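Local coordinates for gamma-glutamyltranspeptidase (Streptomyces lincolnensis, PDB 6J3A), which is probably a gamma-glutamyltransferase-like enzyme of the N-terminal nucleophile hydrolase clan, acting on gamma-glutamyl bonds, at residues F220-T233 with N446-T458. Numbering follows the deposited sequence.
Sequences FIAEALVRQARRPT and NPVVPELGFPLGT
E451 extends from a tight turn to the flank of helix 220-229, where its two carboxylate oxygens are put to different uses. OE2 forms a salt bridge with R227 NH1 at 2.6 Å, meeting the guanidinium at its edge, with the two planar groups turned 37° apart. OE1 accepts from a bridging water that also donates to A224 O, a helix carbonyl already engaged by Q228 N. In E451, chi1 (49°) sets CG between the backbone N and the carbonyl carbon, 3.4 Å from A224 CB, and the bend at chi2 then turns the carboxylate toward R227. With an alanine here, R227 NH1 would probably lose its ionic mate and the water its carboxylate acceptor. The turn belongs to a beta hairpin of two short, weakly bonded antiparallel strands, about 448-449 and 454-455, paired by V449 N to F454 O; V449 O accepts from both L452 N and G453 N. Away from the salt bridge, the branched side chains of L452 and V449 meet the helix. L452 divides its methyls over the first turn, CD1 lying 3.9 Å from I221 CG2 and near L225 CG, while CD2 meets F220 CE2. V449 sends CG1, anti to its backbone N (chi1 -177°), to A224, and CG2 alongside Q228 CG. Farther along the helix, L225 CD2 packs against L456 CD2 at 3.7 Å, and L456 CD1 touches A229 CB. Beyond the helix, T233 CG2 touches P447 CG and CD, 3.6 Å from CD.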
# COMPACT_ATOMS: atom_id res chain seq x y z
N PHE A 220 -11.95 35.56 12.63
CA PHE A 220 -10.54 35.77 12.96
C PHE A 220 -9.58 35.36 11.83
O PHE A 220 -8.51 35.95 11.67
CB PHE A 220 -10.18 35.10 14.30
CG PHE A 220 -9.87 33.63 14.20
CD1 PHE A 220 -10.88 32.67 14.28
CD2 PHE A 220 -8.55 33.19 14.09
CE1 PHE A 220 -10.58 31.31 14.21
CE2 PHE A 220 -8.24 31.83 14.02
CZ PHE A 220 -9.26 30.90 14.08
N ILE A 221 -9.97 34.36 11.05
CA ILE A 221 -9.15 33.87 9.94
C ILE A 221 -9.07 34.92 8.85
O ILE A 221 -7.99 35.30 8.43
CB ILE A 221 -9.69 32.54 9.38
CG1 ILE A 221 -9.49 31.42 10.40
CG2 ILE A 221 -9.00 32.16 8.07
CD1 ILE A 221 -10.14 30.11 10.02
N ALA A 222 -10.23 35.37 8.39
CA ALA A 222 -10.33 36.43 7.37
C ALA A 222 -9.53 37.67 7.75
O ALA A 222 -8.76 38.19 6.93
CB ALA A 222 -11.78 36.81 7.15
N GLU A 223 -9.74 38.15 8.97
CA GLU A 223 -9.00 39.30 9.49
C GLU A 223 -7.49 39.16 9.27
O GLU A 223 -6.85 40.05 8.73
CB GLU A 223 -9.30 39.49 10.98
CG GLU A 223 -10.66 40.14 11.22
CD GLU A 223 -11.16 40.04 12.65
OE1 GLU A 223 -10.44 39.53 13.54
OE2 GLU A 223 -12.31 40.47 12.88
N ALA A 224 -6.96 38.01 9.66
CA ALA A 224 -5.53 37.71 9.53
C ALA A 224 -5.04 37.62 8.08
O ALA A 224 -3.94 38.06 7.75
CB ALA A 224 -5.20 36.43 10.28
N LEU A 225 -5.87 37.02 7.24
CA LEU A 225 -5.54 36.83 5.83
C LEU A 225 -5.43 38.17 5.12
O LEU A 225 -4.48 38.40 4.36
CB LEU A 225 -6.62 35.99 5.16
CG LEU A 225 -6.64 34.50 5.52
CD1 LEU A 225 -7.98 33.91 5.12
CD2 LEU A 225 -5.52 33.74 4.83
N VAL A 226 -6.41 39.04 5.37
CA VAL A 226 -6.43 40.40 4.81
C VAL A 226 -5.24 41.18 5.36
O VAL A 226 -4.46 41.76 4.59
CB VAL A 226 -7.76 41.13 5.13
CG1 VAL A 226 -7.74 42.56 4.62
CG2 VAL A 226 -8.93 40.41 4.48
N ARG A 227 -5.09 41.18 6.68
CA ARG A 227 -3.95 41.82 7.34
C ARG A 227 -2.60 41.42 6.71
O ARG A 227 -1.76 42.27 6.50
CB ARG A 227 -3.98 41.53 8.85
CG ARG A 227 -3.08 42.41 9.70
CD ARG A 227 -3.12 42.02 11.18
NE ARG A 227 -4.48 42.05 11.74
CZ ARG A 227 -5.14 41.03 12.32
NH1 ARG A 227 -4.59 39.83 12.48
NH2 ARG A 227 -6.38 41.23 12.76
N GLN A 228 -2.43 40.14 6.39
CA GLN A 228 -1.19 39.66 5.75
C GLN A 228 -1.06 40.13 4.31
O GLN A 228 0.04 40.39 3.83
CB GLN A 228 -1.15 38.13 5.72
CG GLN A 228 0.12 37.44 6.21
CD GLN A 228 1.43 38.16 6.02
OE1 GLN A 228 1.90 38.36 4.91
NE2 GLN A 228 2.08 38.46 7.12
N ALA A 229 -2.19 40.15 3.61
CA ALA A 229 -2.21 40.49 2.19
C ALA A 229 -1.78 41.93 1.99
O ALA A 229 -1.04 42.23 1.05
CB ALA A 229 -3.60 40.28 1.63
N ARG A 230 -2.22 42.80 2.89
CA ARG A 230 -1.90 44.22 2.86
C ARG A 230 -0.51 44.63 3.41
O ARG A 230 -0.16 45.81 3.39
CB ARG A 230 -3.01 44.99 3.59
CG ARG A 230 -4.34 44.95 2.85
CD ARG A 230 -5.34 45.98 3.37
NE ARG A 230 -4.93 47.37 3.09
CZ ARG A 230 -4.37 48.23 3.96
NH1 ARG A 230 -4.04 49.45 3.55
NH2 ARG A 230 -4.12 47.90 5.23
N ARG A 231 0.28 43.66 3.90
CA ARG A 231 1.67 43.90 4.34
C ARG A 231 2.64 43.79 3.15
O ARG A 231 2.64 42.76 2.48
CB ARG A 231 2.07 42.91 5.44
CG ARG A 231 1.58 43.31 6.84
CD ARG A 231 2.33 42.57 7.95
NE ARG A 231 1.69 41.29 8.26
CZ ARG A 231 0.97 41.00 9.35
NH1 ARG A 231 0.76 41.89 10.32
NH2 ARG A 231 0.45 39.77 9.48
N PRO A 232 3.45 44.84 2.88
CA PRO A 232 4.46 44.79 1.81
C PRO A 232 5.35 43.55 1.90
O PRO A 232 6.01 43.32 2.91
CB PRO A 232 5.27 46.07 2.02
CG PRO A 232 4.28 47.03 2.59
CD PRO A 232 3.33 46.21 3.43
N THR A 233 5.32 42.76 0.84
CA THR A 233 5.96 41.46 0.83
C THR A 233 6.81 41.33 -0.43
O THR A 233 6.35 41.60 -1.53
CB THR A 233 4.89 40.35 0.83
OG1 THR A 233 4.00 40.55 1.93
CG2 THR A 233 5.51 38.97 0.94
N ASN A 446 4.43 32.15 -0.39
CA ASN A 446 3.98 33.31 0.39
C ASN A 446 4.44 33.21 1.83
O ASN A 446 4.59 32.10 2.37
CB ASN A 446 2.45 33.47 0.34
CG ASN A 446 1.99 34.48 -0.70
OD1 ASN A 446 2.33 35.66 -0.64
ND2 ASN A 446 1.17 34.03 -1.64
N PRO A 447 4.65 34.35 2.48
CA PRO A 447 4.94 34.29 3.90
C PRO A 447 3.74 33.73 4.68
O PRO A 447 2.59 34.00 4.33
CB PRO A 447 5.16 35.77 4.27
CG PRO A 447 4.28 36.51 3.31
CD PRO A 447 4.41 35.74 2.03
N VAL A 448 4.03 32.96 5.71
CA VAL A 448 3.01 32.49 6.63
C VAL A 448 2.23 33.64 7.25
O VAL A 448 2.81 34.62 7.72
CB VAL A 448 3.63 31.62 7.74
CG1 VAL A 448 2.66 31.39 8.90
CG2 VAL A 448 4.08 30.28 7.16
N VAL A 449 0.92 33.51 7.24
CA VAL A 449 0.04 34.37 8.02
C VAL A 449 0.26 34.01 9.50
O VAL A 449 -0.21 32.96 9.96
CB VAL A 449 -1.45 34.18 7.64
CG1 VAL A 449 -2.33 35.16 8.41
CG2 VAL A 449 -1.66 34.34 6.13
N PRO A 450 0.97 34.88 10.25
CA PRO A 450 1.56 34.45 11.52
C PRO A 450 0.55 33.88 12.53
O PRO A 450 0.84 32.86 13.16
CB PRO A 450 2.26 35.71 12.06
CG PRO A 450 1.68 36.86 11.32
CD PRO A 450 1.11 36.33 10.02
N GLU A 451 -0.64 34.48 12.62
CA GLU A 451 -1.64 34.01 13.60
C GLU A 451 -2.43 32.77 13.15
O GLU A 451 -3.21 32.21 13.94
CB GLU A 451 -2.59 35.13 14.09
CG GLU A 451 -3.25 36.01 13.04
CD GLU A 451 -2.43 37.24 12.67
OE1 GLU A 451 -1.54 37.11 11.79
OE2 GLU A 451 -2.66 38.33 13.25
N LEU A 452 -2.20 32.33 11.91
CA LEU A 452 -2.85 31.13 11.36
C LEU A 452 -1.94 29.91 11.15
O LEU A 452 -2.38 28.77 11.36
CB LEU A 452 -3.55 31.47 10.05
CG LEU A 452 -4.60 32.57 10.14
CD1 LEU A 452 -5.23 32.71 8.76
CD2 LEU A 452 -5.67 32.34 11.21
N GLY A 453 -0.71 30.15 10.72
CA GLY A 453 0.25 29.08 10.54
C GLY A 453 0.44 28.66 9.10
O GLY A 453 1.24 27.77 8.84
N PHE A 454 -0.28 29.28 8.17
CA PHE A 454 -0.16 28.94 6.74
C PHE A 454 -0.26 30.21 5.89
O PHE A 454 -0.81 31.21 6.35
CB PHE A 454 -1.24 27.93 6.32
CG PHE A 454 -2.64 28.36 6.66
CD1 PHE A 454 -3.36 29.17 5.80
CD2 PHE A 454 -3.22 27.96 7.86
CE1 PHE A 454 -4.65 29.56 6.12
CE2 PHE A 454 -4.51 28.36 8.18
CZ PHE A 454 -5.23 29.16 7.31
N PRO A 455 0.24 30.16 4.64
CA PRO A 455 0.20 31.29 3.73
C PRO A 455 -1.00 31.33 2.78
O PRO A 455 -1.74 30.36 2.65
CB PRO A 455 1.48 31.11 2.91
CG PRO A 455 1.67 29.63 2.84
CD PRO A 455 0.97 29.02 4.02
N LEU A 456 -1.13 32.46 2.11
CA LEU A 456 -2.02 32.63 0.97
C LEU A 456 -1.50 31.94 -0.30
O LEU A 456 -0.30 31.64 -0.44
CB LEU A 456 -2.24 34.11 0.68
CG LEU A 456 -3.15 34.84 1.67
CD1 LEU A 456 -2.87 36.34 1.67
CD2 LEU A 456 -4.61 34.59 1.35
N GLY A 457 -2.43 31.74 -1.23
CA GLY A 457 -2.15 31.05 -2.49
C GLY A 457 -1.48 31.93 -3.52
O GLY A 457 -1.11 33.06 -3.23
N THR A 458 -1.30 31.38 -4.72
CA THR A 458 -0.63 32.08 -5.81
C THR A 458 -1.23 31.76 -7.19
O THR A 458 -0.51 31.74 -8.19
CB THR A 458 0.86 31.71 -5.85
OG1 THR A 458 0.99 30.29 -5.99
CG2 THR A 458 1.58 32.19 -4.58
O HOH W 1 -2.08 38.76 9.66